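Long-range contact in proximal thread matrix protein 1 (Mytilus galloprovincialis, PDB 4CN9), which probably binds collagen as a zinc-binding matrix protein of the mussel byssus with two von Willebrand factor type A domains: residues 257-262 / 271-276. Residues are numbered along the deposited sequence; the frame is centred on the assembly and turned at random.
Sequences FVFDAS and NNYQLM
Met276 and Tyr273, one helical turn apart, both meet Phe259, and the methionine methyl makes the tightest contacts: CE of Met276 lies 3.4 Å from CD1 of Phe259 and equally close to the backbone O of Asp260. Its sulfur follows obliquely, SD standing 5.1 Å from the centre of the Phe259 ring in a Met-aromatic contact. The chain of Met276 is extended as far as SD and then bends (chi3 61°), which turns CE onto the strand. The side chain of Tyr273 crosses that of Phe259 at about a right angle. Its hydroxyl lies at the edge of the phenylalanine, near the ring plane, with OH 3.8 Å from CE1 of Phe259, and it also touches CB of Ala261 at 4.0 Å. The carbonyl O of Asp260 in turn comes to the edge of the tyrosine, 3.9 Å from Tyr273 CE1; this buried oxygen has no hydrogen-bond partner in the model, and across the contact it meets the methionine CE and SD as well.

No hydrogen bond joins the two segments. At the end of the strand, Asp260 OD1 accepts from Ser262 N at 2.8 Å, an Asx turn, while OD2 bonds to Asp370 N. With Ser264, this strand end resembles the Asp-x-Ser-x-Ser MIDAS loop of the first domain, though no metal is modelled on it here.

Strand 253-260 and helix 272-285 open a beta-alpha-beta unit of the second von Willebrand factor A domain, their segments antiparallel at 170°. Strand 295-302 completes the unit, placing Val299 and Thr301 against Phe259, with Met280 packing on it from farther along the helix.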
# COMPACT_ATOMS: atom_id res chain seq x y z
N PHE A 257 1.37 -1.84 -18.95
CA PHE A 257 0.39 -2.92 -19.01
C PHE A 257 1.14 -4.21 -19.25
O PHE A 257 1.90 -4.33 -20.20
CB PHE A 257 -0.59 -2.73 -20.16
CG PHE A 257 -1.50 -1.54 -20.00
CD1 PHE A 257 -2.50 -1.56 -19.06
CD2 PHE A 257 -1.35 -0.43 -20.80
CE1 PHE A 257 -3.34 -0.47 -18.92
CE2 PHE A 257 -2.19 0.67 -20.67
CZ PHE A 257 -3.18 0.65 -19.73
N VAL A 258 0.94 -5.17 -18.37
CA VAL A 258 1.56 -6.47 -18.51
C VAL A 258 0.41 -7.45 -18.62
O VAL A 258 -0.25 -7.76 -17.62
CB VAL A 258 2.41 -6.81 -17.29
CG1 VAL A 258 3.02 -8.20 -17.43
CG2 VAL A 258 3.50 -5.74 -17.10
N PHE A 259 0.12 -7.89 -19.84
CA PHE A 259 -1.08 -8.68 -20.04
C PHE A 259 -0.97 -9.98 -20.84
O PHE A 259 -0.10 -10.17 -21.69
CB PHE A 259 -2.22 -7.83 -20.58
CG PHE A 259 -2.05 -7.34 -21.98
CD1 PHE A 259 -2.51 -8.10 -23.05
CD2 PHE A 259 -1.52 -6.08 -22.23
CE1 PHE A 259 -2.39 -7.63 -24.36
CE2 PHE A 259 -1.39 -5.60 -23.53
CZ PHE A 259 -1.83 -6.37 -24.60
N ASP A 260 -1.90 -10.86 -20.47
CA ASP A 260 -2.06 -12.21 -20.98
C ASP A 260 -2.38 -12.16 -22.47
O ASP A 260 -3.30 -11.47 -22.89
CB ASP A 260 -3.22 -12.82 -20.18
CG ASP A 260 -3.49 -14.26 -20.50
OD1 ASP A 260 -2.93 -14.83 -21.46
OD2 ASP A 260 -4.32 -14.83 -19.75
N ALA A 261 -1.59 -12.89 -23.25
CA ALA A 261 -1.83 -13.00 -24.70
C ALA A 261 -1.93 -14.46 -25.14
O ALA A 261 -1.74 -14.77 -26.31
CB ALA A 261 -0.73 -12.28 -25.48
N SER A 262 -2.24 -15.32 -24.18
CA SER A 262 -2.49 -16.74 -24.40
C SER A 262 -3.69 -17.01 -25.31
O SER A 262 -4.64 -16.23 -25.38
CB SER A 262 -2.75 -17.42 -23.05
OG SER A 262 -3.36 -18.69 -23.23
N ASN A 271 -14.67 -12.39 -28.59
CA ASN A 271 -14.57 -10.97 -28.25
C ASN A 271 -13.61 -10.66 -27.11
O ASN A 271 -13.31 -9.49 -26.89
CB ASN A 271 -15.92 -10.41 -27.79
CG ASN A 271 -17.00 -10.51 -28.84
OD1 ASN A 271 -17.04 -9.71 -29.78
ND2 ASN A 271 -17.90 -11.48 -28.67
N ASN A 272 -13.16 -11.66 -26.37
CA ASN A 272 -12.50 -11.40 -25.09
C ASN A 272 -11.27 -10.52 -25.24
O ASN A 272 -11.09 -9.55 -24.49
CB ASN A 272 -12.14 -12.70 -24.38
CG ASN A 272 -13.35 -13.38 -23.74
OD1 ASN A 272 -14.38 -12.75 -23.55
ND2 ASN A 272 -13.21 -14.65 -23.39
N TYR A 273 -10.44 -10.84 -26.21
CA TYR A 273 -9.16 -10.18 -26.36
C TYR A 273 -9.38 -8.72 -26.72
O TYR A 273 -8.70 -7.84 -26.20
CB TYR A 273 -8.35 -10.90 -27.43
CG TYR A 273 -6.88 -10.57 -27.45
CD1 TYR A 273 -6.07 -10.81 -26.35
CD2 TYR A 273 -6.31 -10.01 -28.57
CE1 TYR A 273 -4.71 -10.51 -26.38
CE2 TYR A 273 -4.98 -9.71 -28.62
CZ TYR A 273 -4.18 -9.95 -27.53
OH TYR A 273 -2.85 -9.62 -27.62
N GLN A 274 -10.35 -8.44 -27.59
CA GLN A 274 -10.66 -7.04 -27.90
C GLN A 274 -11.26 -6.30 -26.71
O GLN A 274 -11.04 -5.10 -26.54
CB GLN A 274 -11.60 -6.93 -29.10
CG GLN A 274 -11.78 -5.49 -29.57
CD GLN A 274 -10.47 -4.89 -30.06
OE1 GLN A 274 -9.69 -5.56 -30.75
NE2 GLN A 274 -10.21 -3.65 -29.69
N LEU A 275 -12.05 -7.00 -25.90
CA LEU A 275 -12.63 -6.39 -24.71
C LEU A 275 -11.50 -5.95 -23.76
O LEU A 275 -11.53 -4.86 -23.18
CB LEU A 275 -13.61 -7.34 -24.02
CG LEU A 275 -14.98 -7.52 -24.70
CD1 LEU A 275 -15.76 -8.63 -24.03
CD2 LEU A 275 -15.78 -6.22 -24.68
N MET A 276 -10.49 -6.80 -23.63
CA MET A 276 -9.34 -6.49 -22.80
C MET A 276 -8.54 -5.30 -23.36
O MET A 276 -8.15 -4.40 -22.61
CB MET A 276 -8.44 -7.74 -22.66
CG MET A 276 -7.28 -7.57 -21.70
SD MET A 276 -6.25 -9.08 -21.64
CE MET A 276 -5.71 -9.16 -23.33